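Local coordinates for protein N-ACETYLMURAMOYL-L-ALANINE AMIDASE CwlV (Paenibacillus polymyxa, PDB 1JWQ) that probably cleaves, through its zinc-dependent catalytic domain, the amide bond between N-acetylmuramoyl groups and L-alanine in bacterial cell-wall peptidoglycan, at residues G9-S15 with E26-N30; A81-S87 with Y145-A149; R64-E69 with V130-M136; A32-V37 with Q161-A165; S89-E93 with T116-R121. All coordinates share one frame; numbering follows the deposited sequence.

Interaction 1 (G9-S15 with E26-N30); sequences GHGAKDS and EKTFN. With ZN (zinc ion), chain B.
His10 and Glu26 meet at a shared zinc ion, in a metal-site contact between the loop after strand 2-8 and the first turn of helix 26-42. This is the zinc centre of the amidase catalytic domain, an open alpha-beta-alpha fold, and His80 on strand 75-82 completes its protein ligands; two waters are also bound. His10 NE2 lies 2.1 Å from the zinc and Glu26 OE1 2.0 Å. Ring and carboxylate planes stand 74° apart, with OE1 at the edge of the imidazole and close to its plane. Glu26 reaches the metal through an extended chain whose CG is anti to the backbone N (chi1 176°), while its OE2 is held by Ala17 N.

A second shell fixes both ligands. His10 ND1 donates to Asp14 OD2 at 2.7 Å, from above the carboxylate plane; this bond limits rotation of the imidazole and would be expected to make NE2 a stronger donor to the metal. The type II' turn from Gly11 to Asp14 brings that aspartate round to the ND1 edge, in the plane of the ring. Lys27 lies along the loop, its NZ bonded to Ala12 O and salt-bridged to Asp56. Asn30 ND2 divides its hydrogens between the two segments: one goes to Gly9 O at 3.0 Å, the other to Glu26 OE1 at 3.2 Å, and both bonds are nearly straight.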
# COMPACT_ATOMS: atom_id res chain seq x y z
N GLY A 9 -2.74 1.81 -5.84
CA GLY A 9 -2.05 2.15 -7.06
C GLY A 9 -2.75 1.77 -8.35
O GLY A 9 -3.45 0.76 -8.42
N HIS A 10 -2.57 2.60 -9.37
CA HIS A 10 -3.12 2.37 -10.70
C HIS A 10 -4.64 2.38 -10.74
O HIS A 10 -5.29 2.94 -9.86
CB HIS A 10 -2.57 1.04 -11.21
CG HIS A 10 -1.10 0.89 -10.97
ND1 HIS A 10 -0.16 1.67 -11.61
CD2 HIS A 10 -0.41 0.13 -10.09
CE1 HIS A 10 1.04 1.40 -11.12
NE2 HIS A 10 0.91 0.47 -10.20
N GLY A 11 -5.20 1.78 -11.79
CA GLY A 11 -6.65 1.75 -11.91
C GLY A 11 -7.15 2.04 -13.31
O GLY A 11 -6.53 2.81 -14.05
N ALA A 12 -8.27 1.43 -13.65
CA ALA A 12 -8.89 1.62 -14.96
C ALA A 12 -7.90 1.26 -16.07
O ALA A 12 -7.38 0.15 -16.10
CB ALA A 12 -9.37 3.06 -15.11
N LYS A 13 -7.65 2.20 -16.98
CA LYS A 13 -6.74 1.95 -18.08
C LYS A 13 -5.34 1.55 -17.62
O LYS A 13 -4.61 0.89 -18.36
CB LYS A 13 -6.67 3.17 -19.01
CG LYS A 13 -6.21 4.46 -18.35
CD LYS A 13 -6.23 5.60 -19.35
CE LYS A 13 -5.74 6.90 -18.73
NZ LYS A 13 -5.77 8.03 -19.69
N ASP A 14 -4.97 1.94 -16.41
CA ASP A 14 -3.66 1.58 -15.86
C ASP A 14 -3.84 0.32 -15.02
O ASP A 14 -4.30 0.38 -13.88
CB ASP A 14 -3.11 2.72 -14.99
CG ASP A 14 -1.71 2.43 -14.46
OD1 ASP A 14 -1.10 1.43 -14.90
OD2 ASP A 14 -1.22 3.21 -13.62
N SER A 15 -3.48 -0.82 -15.58
CA SER A 15 -3.61 -2.09 -14.88
C SER A 15 -2.46 -2.34 -13.92
O SER A 15 -2.55 -3.21 -13.05
CB SER A 15 -3.67 -3.24 -15.88
OG SER A 15 -2.45 -3.32 -16.60
N GLU A 26 -2.32 -5.90 -11.24
CA GLU A 26 -1.93 -5.29 -9.98
C GLU A 26 -3.01 -4.35 -9.45
O GLU A 26 -3.26 -4.30 -8.24
CB GLU A 26 -0.63 -4.50 -10.17
CG GLU A 26 -0.19 -3.73 -8.93
CD GLU A 26 0.89 -2.72 -9.22
OE1 GLU A 26 1.19 -1.89 -8.33
OE2 GLU A 26 1.45 -2.75 -10.34
N LYS A 27 -3.66 -3.60 -10.34
CA LYS A 27 -4.70 -2.66 -9.92
C LYS A 27 -5.79 -3.35 -9.11
O LYS A 27 -6.35 -2.76 -8.18
CB LYS A 27 -5.33 -1.96 -11.13
CG LYS A 27 -6.09 -2.87 -12.08
CD LYS A 27 -6.89 -2.06 -13.10
CE LYS A 27 -7.75 -2.96 -13.99
NZ LYS A 27 -8.66 -2.17 -14.88
N THR A 28 -6.09 -4.59 -9.47
CA THR A 28 -7.11 -5.38 -8.80
C THR A 28 -6.67 -5.69 -7.38
O THR A 28 -7.44 -5.55 -6.43
CB THR A 28 -7.34 -6.71 -9.56
OG1 THR A 28 -7.56 -6.42 -10.95
CG2 THR A 28 -8.54 -7.45 -9.00
N PHE A 29 -5.42 -6.12 -7.24
CA PHE A 29 -4.85 -6.42 -5.93
C PHE A 29 -4.82 -5.17 -5.06
O PHE A 29 -5.23 -5.20 -3.90
CB PHE A 29 -3.43 -6.96 -6.09
CG PHE A 29 -2.69 -7.11 -4.78
CD1 PHE A 29 -2.96 -8.18 -3.93
CD2 PHE A 29 -1.74 -6.17 -4.38
CE1 PHE A 29 -2.30 -8.31 -2.71
CE2 PHE A 29 -1.08 -6.30 -3.17
CZ PHE A 29 -1.36 -7.37 -2.33
N ASN A 30 -4.33 -4.06 -5.62
CA ASN A 30 -4.23 -2.82 -4.86
C ASN A 30 -5.57 -2.36 -4.30
O ASN A 30 -5.65 -1.94 -3.14
CB ASN A 30 -3.64 -1.71 -5.74
CG ASN A 30 -2.21 -2.02 -6.18
OD1 ASN A 30 -1.53 -2.84 -5.57
ND2 ASN A 30 -1.75 -1.34 -7.23
ZN ZN B . 2.35 -0.30 -8.85
O HOH W 1 4.07 -1.31 -8.51
O HOH W 2 3.82 1.27 -9.51

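Interaction 2 (A81-S87 with Y145-A149); sequences ANSSGSS and YLSNA
Asn82 and Tyr145 form the stacked centre of this contact, where the end of strand 75-82 runs parallel to the end of strand 138-145. Asn82 CB sits over the middle of the tyrosine ring, 3.5 Å from the centroid and 5° off the ring normal, a CH-pi contact; the amide plane follows the ring at only 18°. The phenol OH is hydrogen-bonded to Glu93. A smaller apolar contact joins Ala81 CB to Leu146 CD1, at 3.5 Å.

Hydrogen bonds continue the pairing past the strands. Leu146 N donates to Asn82 O at 2.9 Å. Ser147 OG, turned between its own backbone N and carbonyl carbon (chi1 41°), accepts from Ser84 N at 2.9 Å and donates to a water 2.6 Å away; that same water donates to Ser86 O, so one hydroxyl serves two points of the serine-rich loop. Ser84 OG accepts from Ser86 N in an ST turn and is also hydrogen-bonded to Ser89 OG. Asn148 ND2 donates to Ser87 O nearly along the C=O axis, but by a bent bond, the acceptor tilted from the amide plane.

Asn148 ends a type I turn that begins at Tyr145 and is the N-cap of helix 149-155, its OD1 accepting from Glu151 N: a parallel strand pair opening into a loop and a helix N-cap at the C-terminal ends of two adjacent inner strands.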
# COMPACT_ATOMS: atom_id res chain seq x y z
N ALA A 81 1.84 -3.76 -5.97
CA ALA A 81 2.34 -5.12 -6.12
C ALA A 81 3.50 -4.92 -7.10
O ALA A 81 3.39 -4.13 -8.03
CB ALA A 81 1.28 -6.03 -6.70
N ASN A 82 4.59 -5.65 -6.87
CA ASN A 82 5.80 -5.52 -7.67
C ASN A 82 5.90 -6.44 -8.89
O ASN A 82 5.10 -7.35 -9.08
CB ASN A 82 7.00 -5.77 -6.75
CG ASN A 82 8.14 -4.80 -6.98
OD1 ASN A 82 8.94 -4.56 -6.08
ND2 ASN A 82 8.22 -4.24 -8.17
N SER A 83 6.89 -6.17 -9.73
CA SER A 83 7.13 -6.97 -10.92
C SER A 83 8.60 -6.87 -11.29
O SER A 83 9.22 -5.81 -11.13
CB SER A 83 6.28 -6.48 -12.09
OG SER A 83 6.33 -7.40 -13.16
N SER A 84 9.15 -7.98 -11.76
CA SER A 84 10.55 -8.05 -12.15
C SER A 84 10.72 -8.80 -13.46
O SER A 84 9.87 -9.62 -13.82
CB SER A 84 11.35 -8.76 -11.06
OG SER A 84 12.67 -9.07 -11.50
N GLY A 85 11.81 -8.53 -14.16
CA GLY A 85 12.08 -9.21 -15.42
C GLY A 85 12.36 -10.68 -15.18
O GLY A 85 12.30 -11.49 -16.10
N SER A 86 12.69 -11.03 -13.94
CA SER A 86 12.95 -12.42 -13.57
C SER A 86 11.82 -12.94 -12.70
O SER A 86 11.43 -12.28 -11.73
CB SER A 86 14.27 -12.54 -12.80
OG SER A 86 14.41 -13.85 -12.27
N SER A 87 11.30 -14.12 -13.02
CA SER A 87 10.20 -14.70 -12.25
C SER A 87 10.67 -15.17 -10.88
O SER A 87 9.86 -15.56 -10.03
CB SER A 87 9.58 -15.88 -13.00
OG SER A 87 10.37 -17.05 -12.88
N TYR A 145 5.70 -9.84 -5.37
CA TYR A 145 5.92 -9.85 -6.82
C TYR A 145 4.89 -10.67 -7.59
O TYR A 145 4.72 -11.86 -7.35
CB TYR A 145 7.32 -10.37 -7.14
CG TYR A 145 8.40 -9.36 -6.87
CD1 TYR A 145 9.02 -8.68 -7.91
CD2 TYR A 145 8.77 -9.04 -5.56
CE1 TYR A 145 9.98 -7.70 -7.66
CE2 TYR A 145 9.73 -8.07 -5.30
CZ TYR A 145 10.33 -7.40 -6.35
OH TYR A 145 11.27 -6.44 -6.08
N LEU A 146 4.23 -10.01 -8.54
CA LEU A 146 3.23 -10.66 -9.37
C LEU A 146 3.90 -11.41 -10.51
O LEU A 146 3.25 -12.14 -11.25
CB LEU A 146 2.27 -9.62 -9.95
CG LEU A 146 1.46 -8.85 -8.91
CD1 LEU A 146 0.53 -7.86 -9.61
CD2 LEU A 146 0.65 -9.83 -8.07
N SER A 147 5.21 -11.21 -10.65
CA SER A 147 6.00 -11.85 -11.69
C SER A 147 6.48 -13.24 -11.28
O SER A 147 7.07 -13.97 -12.09
CB SER A 147 7.20 -10.96 -12.06
OG SER A 147 7.77 -10.39 -10.90
N ASN A 148 6.24 -13.60 -10.03
CA ASN A 148 6.61 -14.91 -9.50
C ASN A 148 5.32 -15.70 -9.39
O ASN A 148 4.36 -15.26 -8.77
CB ASN A 148 7.28 -14.76 -8.13
CG ASN A 148 7.55 -16.09 -7.46
OD1 ASN A 148 6.65 -16.69 -6.86
ND2 ASN A 148 8.78 -16.57 -7.56
N ALA A 149 5.29 -16.88 -10.01
CA ALA A 149 4.10 -17.72 -10.01
C ALA A 149 3.49 -17.98 -8.64
O ALA A 149 2.30 -17.76 -8.42
CB ALA A 149 4.39 -19.04 -10.71
O HOH W 3 9.46 -12.17 -10.03

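Interaction 3 (R64-E69 with V130-M136); sequences RVKVAE and VIRETTM
Glu69 and Thr135 cross at an angle, and the carboxylate takes hold of the threonine at two points. Glu69 leaves helix 61-70 with a bend at chi2 (-54°), which swings its end across to the loop after helix 129-132. Thr135 OG1 donates to OE2 at 2.6 Å on that oxygen's syn lone pair; Thr135 N donates to OE1 at 2.7 Å, also from the syn side but 31° out of the carboxylate plane. With both oxygens engaged, carboxylate rotation is restrained.

One turn back along the helix, Val65 points at the opposing segment and divides its branches: CG2 lies against Val130 CA at 3.7 Å, whereas CG1 rests near Glu133 O and Thr134 CG2. Ala68 faces Met136, whose chain, bent at chi2 and chi3, lays its sulphur 4.0 Å from Ala68 CB and its methyl CE between Ala68 O and Glu69 OE1.

Arg64 brushes Val130 CG1 with its CD, then carries its guanidinium off to Asp7 and the backbone of Ala8 and His10. Val130, Ala68 and Met136 touch Phe76 of strand 75-82: helix 61-70 packs against the short helix 129-132 and the loop after it, over one face of the sheet, as in an alpha-beta-alpha fold.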
# COMPACT_ATOMS: atom_id res chain seq x y z
N ARG A 64 -3.85 11.94 -6.75
CA ARG A 64 -3.78 11.16 -5.51
C ARG A 64 -3.13 11.99 -4.41
O ARG A 64 -3.57 11.98 -3.26
CB ARG A 64 -2.98 9.88 -5.75
CG ARG A 64 -3.58 8.98 -6.82
CD ARG A 64 -2.54 8.04 -7.42
NE ARG A 64 -3.06 7.34 -8.58
CZ ARG A 64 -3.68 6.17 -8.54
NH1 ARG A 64 -3.86 5.54 -7.39
NH2 ARG A 64 -4.13 5.62 -9.67
N VAL A 65 -2.07 12.71 -4.77
CA VAL A 65 -1.37 13.54 -3.81
C VAL A 65 -2.25 14.71 -3.37
O VAL A 65 -2.33 15.02 -2.18
CB VAL A 65 -0.06 14.12 -4.41
CG1 VAL A 65 0.54 15.15 -3.46
CG2 VAL A 65 0.93 12.99 -4.67
N LYS A 66 -2.94 15.32 -4.33
CA LYS A 66 -3.80 16.46 -4.02
C LYS A 66 -4.84 16.14 -2.95
O LYS A 66 -5.12 16.97 -2.08
CB LYS A 66 -4.49 16.98 -5.29
CG LYS A 66 -5.26 18.27 -5.07
CD LYS A 66 -5.44 19.05 -6.37
CE LYS A 66 -6.22 18.26 -7.40
NZ LYS A 66 -6.41 19.04 -8.66
N VAL A 67 -5.42 14.95 -3.02
CA VAL A 67 -6.41 14.55 -2.03
C VAL A 67 -5.78 14.56 -0.64
O VAL A 67 -6.34 15.10 0.31
CB VAL A 67 -6.95 13.13 -2.30
CG1 VAL A 67 -7.88 12.70 -1.18
CG2 VAL A 67 -7.68 13.11 -3.63
N ALA A 68 -4.62 13.94 -0.53
CA ALA A 68 -3.91 13.87 0.74
C ALA A 68 -3.59 15.27 1.26
O ALA A 68 -3.80 15.56 2.44
CB ALA A 68 -2.64 13.05 0.60
N GLU A 69 -3.10 16.14 0.39
CA GLU A 69 -2.75 17.49 0.81
C GLU A 69 -3.98 18.31 1.19
O GLU A 69 -4.00 18.96 2.24
CB GLU A 69 -1.98 18.22 -0.30
CG GLU A 69 -0.67 17.54 -0.65
CD GLU A 69 0.21 17.34 0.56
OE1 GLU A 69 0.73 16.22 0.75
OE2 GLU A 69 0.38 18.31 1.34
N VAL A 130 3.91 9.92 -5.55
CA VAL A 130 2.99 9.98 -4.42
C VAL A 130 3.62 10.08 -3.03
O VAL A 130 2.99 10.62 -2.12
CB VAL A 130 1.99 8.79 -4.45
CG1 VAL A 130 1.21 8.82 -5.76
CG2 VAL A 130 2.72 7.48 -4.28
N ILE A 131 4.85 9.59 -2.85
CA ILE A 131 5.48 9.70 -1.54
C ILE A 131 6.48 10.86 -1.49
O ILE A 131 6.98 11.23 -0.43
CB ILE A 131 6.15 8.36 -1.10
CG1 ILE A 131 7.13 7.86 -2.16
CG2 ILE A 131 5.07 7.30 -0.87
CD1 ILE A 131 7.92 6.61 -1.72
N ARG A 132 6.76 11.43 -2.66
CA ARG A 132 7.69 12.55 -2.77
C ARG A 132 6.98 13.90 -2.65
O ARG A 132 7.43 14.78 -1.92
CB ARG A 132 8.40 12.52 -4.12
CG ARG A 132 9.25 13.75 -4.38
CD ARG A 132 9.86 13.73 -5.78
NE ARG A 132 8.85 13.85 -6.82
CZ ARG A 132 8.65 12.95 -7.78
NH1 ARG A 132 9.38 11.85 -7.82
NH2 ARG A 132 7.71 13.15 -8.69
N GLU A 133 5.87 14.04 -3.38
CA GLU A 133 5.11 15.28 -3.41
C GLU A 133 4.18 15.49 -2.22
O GLU A 133 3.69 16.59 -2.00
CB GLU A 133 4.33 15.37 -4.72
CG GLU A 133 5.24 15.34 -5.94
CD GLU A 133 6.27 16.47 -5.95
OE1 GLU A 133 7.42 16.24 -6.38
OE2 GLU A 133 5.92 17.59 -5.52
N THR A 134 3.95 14.43 -1.45
CA THR A 134 3.11 14.53 -0.27
C THR A 134 3.93 15.24 0.80
O THR A 134 5.16 15.22 0.75
CB THR A 134 2.69 13.14 0.24
OG1 THR A 134 3.71 12.19 -0.10
CG2 THR A 134 1.36 12.72 -0.38
N THR A 135 3.26 15.88 1.75
CA THR A 135 3.95 16.60 2.81
C THR A 135 3.81 15.96 4.18
O THR A 135 4.42 16.42 5.15
CB THR A 135 3.45 18.05 2.92
OG1 THR A 135 2.07 18.05 3.31
CG2 THR A 135 3.61 18.77 1.58
N MET A 136 2.99 14.92 4.28
CA MET A 136 2.82 14.22 5.55
C MET A 136 3.56 12.89 5.42
O MET A 136 3.98 12.52 4.32
CB MET A 136 1.33 13.96 5.84
CG MET A 136 0.64 12.91 4.95
SD MET A 136 0.38 13.41 3.23
CE MET A 136 -0.52 14.99 3.45

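Interaction 4 (A32-V37 with Q161-A165); sequences AMALKV and QNRVA
Lys36 of helix 26-42 lies against helix 158-176 for its whole length. Its CB packs on Ala165 CB at 3.6 Å. CG is anti to the carbonyl carbon (chi1 -76°), which sends the chain outward, across to Gln161 and Asn162. CD lies between Asn162 OD1, at 3.5 Å, and Gln161 CB, and CE comes to 3.3 Å from Gln161 OE1, the Lys36 and Gln161 side chains crossing at about a right angle. A bend at chi4 then turns NZ to Asn162 OD1, a hydrogen bond of 2.7 Å with the donor tilted from the carbonyl plane; Glu158 gives the ammonium a salt bridge as well.

Deeper in the interface Met33, bent at chi2 and chi3, sets SD 3.6 Å from Gln161 CB and its methyl CE between Gln161 O, Val164 CG1 and the Ala165 backbone. Gln161 NE2 is satisfied by Leu155 O. Val37 CG2 touches Ala165 CB at 4.0 Å.

The helix segments cross at -56°, with their axes 9.1 Å apart. Through Ala34 and Val37 helix 26-42 rests on strand 2-8, and helix 158-176 is flanked by helix 26-42 and, where Val164 reaches Phe112, by helix 102-116.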
# COMPACT_ATOMS: atom_id res chain seq x y z
N ALA A 32 -8.38 -4.23 -3.79
CA ALA A 32 -8.85 -5.20 -2.81
C ALA A 32 -8.18 -4.96 -1.46
O ALA A 32 -8.82 -5.04 -0.40
CB ALA A 32 -8.56 -6.63 -3.30
N MET A 33 -6.88 -4.66 -1.49
CA MET A 33 -6.13 -4.41 -0.26
C MET A 33 -6.58 -3.11 0.40
O MET A 33 -6.81 -3.07 1.61
CB MET A 33 -4.63 -4.34 -0.55
CG MET A 33 -4.01 -5.68 -0.91
SD MET A 33 -4.27 -6.90 0.39
CE MET A 33 -3.69 -5.99 1.81
N ALA A 34 -6.70 -2.05 -0.40
CA ALA A 34 -7.13 -0.76 0.11
C ALA A 34 -8.50 -0.86 0.78
O ALA A 34 -8.72 -0.30 1.86
CB ALA A 34 -7.17 0.27 -1.01
N LEU A 35 -9.42 -1.57 0.14
CA LEU A 35 -10.76 -1.73 0.69
C LEU A 35 -10.74 -2.51 2.01
O LEU A 35 -11.49 -2.19 2.93
CB LEU A 35 -11.67 -2.43 -0.32
CG LEU A 35 -11.93 -1.65 -1.61
CD1 LEU A 35 -12.83 -2.46 -2.52
CD2 LEU A 35 -12.58 -0.31 -1.28
N LYS A 36 -9.89 -3.52 2.09
CA LYS A 36 -9.79 -4.31 3.31
C LYS A 36 -9.19 -3.48 4.45
O LYS A 36 -9.65 -3.55 5.59
CB LYS A 36 -8.95 -5.57 3.07
CG LYS A 36 -9.67 -6.66 2.30
CD LYS A 36 -8.76 -7.83 1.98
CE LYS A 36 -9.47 -8.90 1.16
NZ LYS A 36 -10.60 -9.52 1.93
N VAL A 37 -8.16 -2.69 4.13
CA VAL A 37 -7.54 -1.86 5.15
C VAL A 37 -8.56 -0.84 5.63
O VAL A 37 -8.66 -0.55 6.82
CB VAL A 37 -6.28 -1.15 4.60
CG1 VAL A 37 -5.74 -0.14 5.62
CG2 VAL A 37 -5.21 -2.18 4.29
N GLN A 161 -4.47 -11.70 1.93
CA GLN A 161 -4.89 -10.30 1.89
C GLN A 161 -5.42 -9.82 3.23
O GLN A 161 -5.07 -8.73 3.69
CB GLN A 161 -5.95 -10.10 0.80
CG GLN A 161 -5.49 -10.52 -0.58
CD GLN A 161 -6.43 -10.08 -1.68
OE1 GLN A 161 -7.57 -9.69 -1.42
NE2 GLN A 161 -5.96 -10.16 -2.93
N ASN A 162 -6.28 -10.62 3.86
CA ASN A 162 -6.84 -10.22 5.14
C ASN A 162 -5.78 -10.06 6.21
O ASN A 162 -5.82 -9.12 7.00
CB ASN A 162 -7.89 -11.25 5.60
CG ASN A 162 -9.14 -11.21 4.75
OD1 ASN A 162 -9.63 -10.13 4.41
ND2 ASN A 162 -9.67 -12.38 4.41
N ARG A 163 -4.82 -10.97 6.22
CA ARG A 163 -3.73 -10.94 7.19
C ARG A 163 -2.85 -9.71 6.97
O ARG A 163 -2.49 -9.00 7.92
CB ARG A 163 -2.90 -12.21 7.05
CG ARG A 163 -1.79 -12.33 8.06
CD ARG A 163 -0.71 -13.24 7.53
NE ARG A 163 -1.26 -14.39 6.80
CZ ARG A 163 -0.63 -14.98 5.79
NH1 ARG A 163 0.55 -14.52 5.39
NH2 ARG A 163 -1.17 -16.03 5.20
N VAL A 164 -2.52 -9.46 5.71
CA VAL A 164 -1.68 -8.32 5.35
C VAL A 164 -2.41 -7.01 5.58
O VAL A 164 -1.81 -6.04 6.04
CB VAL A 164 -1.24 -8.43 3.88
CG1 VAL A 164 -0.48 -7.18 3.46
CG2 VAL A 164 -0.35 -9.66 3.70
N ALA A 165 -3.71 -6.98 5.27
CA ALA A 165 -4.50 -5.78 5.47
C ALA A 165 -4.49 -5.41 6.95
O ALA A 165 -4.44 -4.24 7.31
CB ALA A 165 -5.94 -6.01 4.99

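Interaction 5 (S89-E93 with T116-R121); sequences SNGTE and TGLTDR
Thr92 and its neighbours pair with the start of strand 120-125 through the backbone: Thr92 N donates to Thr119 O at 2.8 Å, and Arg121 N to Thr92 O at 2.9 Å. This parallel register puts Thr92 beside Asp120. At Gly91 the chains come very near, its CA lying 3.1 Å from Thr119 O.

Thr92 OG1 lies 2.7 Å from Thr116 OG1, tip to tip, and is hydrogen-bonded to Val143 O of strand 138-145. Glu93 and Arg121 lie side by side, pointing the same way, with carboxylate and guanidinium planes 42° apart; they form a salt bridge, although its modelled atoms are too close for their places to be certain. A bend at chi3 (61°) folds the arginine back over Gly91, where NH1 makes a weak bond to Asn90 O at the guanidinium edge.

Farther out, Thr116 OG1 accepts from Leu118 N in an ST turn as helix 102-116 ends, and is also hydrogen-bonded to Ala113 O. The contact closes a beta-alpha-beta crossover. Its chemistry implies a strand start fixed by the backbone, with a buried glutamate whose carboxylate is hydrogen-bonded by the hydroxyls of Tyr95 and Tyr145, and Arg121 as a nearby positive charge of uncertain exact geometry.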
# COMPACT_ATOMS: atom_id res chain seq x y z
N SER A 89 12.40 -13.23 -8.71
CA SER A 89 12.30 -12.13 -7.75
C SER A 89 11.09 -12.29 -6.85
O SER A 89 10.01 -12.67 -7.30
CB SER A 89 12.24 -10.80 -8.50
OG SER A 89 13.38 -10.64 -9.32
N ASN A 90 11.27 -11.99 -5.56
CA ASN A 90 10.19 -12.15 -4.60
C ASN A 90 10.45 -11.37 -3.32
O ASN A 90 11.60 -11.07 -2.97
CB ASN A 90 10.03 -13.62 -4.23
CG ASN A 90 11.28 -14.18 -3.56
OD1 ASN A 90 12.28 -14.46 -4.21
ND2 ASN A 90 11.23 -14.32 -2.24
N GLY A 91 9.38 -11.05 -2.61
CA GLY A 91 9.55 -10.34 -1.36
C GLY A 91 8.71 -9.10 -1.19
O GLY A 91 8.11 -8.59 -2.14
N THR A 92 8.70 -8.61 0.04
CA THR A 92 7.95 -7.44 0.44
C THR A 92 8.89 -6.26 0.68
O THR A 92 9.92 -6.40 1.35
CB THR A 92 7.17 -7.73 1.73
OG1 THR A 92 6.28 -8.83 1.50
CG2 THR A 92 6.40 -6.52 2.18
N GLU A 93 8.52 -5.09 0.15
CA GLU A 93 9.32 -3.88 0.30
C GLU A 93 8.46 -2.69 0.73
O GLU A 93 7.29 -2.58 0.33
CB GLU A 93 10.02 -3.55 -1.02
CG GLU A 93 10.41 -4.78 -1.85
CD GLU A 93 10.92 -4.43 -3.24
OE1 GLU A 93 10.53 -3.38 -3.79
OE2 GLU A 93 11.71 -5.23 -3.81
N THR A 116 2.99 -10.39 5.66
CA THR A 116 3.01 -11.00 4.33
C THR A 116 3.65 -12.39 4.41
O THR A 116 3.31 -13.29 3.64
CB THR A 116 3.80 -10.17 3.30
OG1 THR A 116 5.20 -10.25 3.58
CG2 THR A 116 3.36 -8.71 3.34
N GLY A 117 4.59 -12.54 5.34
CA GLY A 117 5.27 -13.81 5.49
C GLY A 117 6.19 -14.09 4.32
O GLY A 117 6.73 -15.18 4.19
N LEU A 118 6.36 -13.09 3.46
CA LEU A 118 7.22 -13.23 2.29
C LEU A 118 8.62 -12.75 2.65
O LEU A 118 8.84 -12.24 3.75
CB LEU A 118 6.66 -12.41 1.13
CG LEU A 118 5.20 -12.68 0.77
CD1 LEU A 118 4.75 -11.71 -0.32
CD2 LEU A 118 5.03 -14.13 0.31
N THR A 119 9.56 -12.90 1.73
CA THR A 119 10.92 -12.48 2.01
C THR A 119 10.95 -10.99 2.33
O THR A 119 10.45 -10.17 1.56
CB THR A 119 11.86 -12.77 0.84
OG1 THR A 119 11.89 -14.18 0.60
CG2 THR A 119 13.27 -12.27 1.15
N ASP A 120 11.54 -10.65 3.47
CA ASP A 120 11.64 -9.27 3.91
C ASP A 120 12.73 -8.53 3.15
O ASP A 120 13.91 -8.69 3.44
CB ASP A 120 11.93 -9.23 5.41
CG ASP A 120 12.04 -7.83 5.95
OD1 ASP A 120 12.28 -7.68 7.17
OD2 ASP A 120 11.89 -6.87 5.17
N ARG A 121 12.32 -7.72 2.19
CA ARG A 121 13.28 -6.96 1.40
C ARG A 121 13.58 -5.60 2.03
O ARG A 121 14.28 -4.77 1.45
CB ARG A 121 12.77 -6.79 -0.03
CG ARG A 121 12.55 -8.11 -0.78
CD ARG A 121 12.01 -7.83 -2.17
NE ARG A 121 12.96 -7.03 -2.94
CZ ARG A 121 13.79 -7.53 -3.84
NH1 ARG A 121 13.80 -8.83 -4.11
NH2 ARG A 121 14.65 -6.72 -4.46
O HOH W 4 13.34 -3.69 -5.28

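In the fold
Interactions 3 and 4 are the most buried of the five, yet each mixes apolar packing with a polar grip nearer the surface. Interaction 1 is partly buried and set apart by its metal chemistry. It shares helix 26-42 with interaction 4 and touches interactions 2 and 3: Ala81 N bonds to a zinc ligand, Glu26, and Arg64 to the His10 backbone. Interactions 2 and 5, also partly buried but each with some exposed residues, belong to the same sheet. They combine backbone and hydroxyl bonds with a ring stack in one and an acid-arginine pair in the other; a tyrosine-glutamate and a serine-serine hydrogen bond join them. Interactions 3 and 5 stand on opposite sides of the chain's centre.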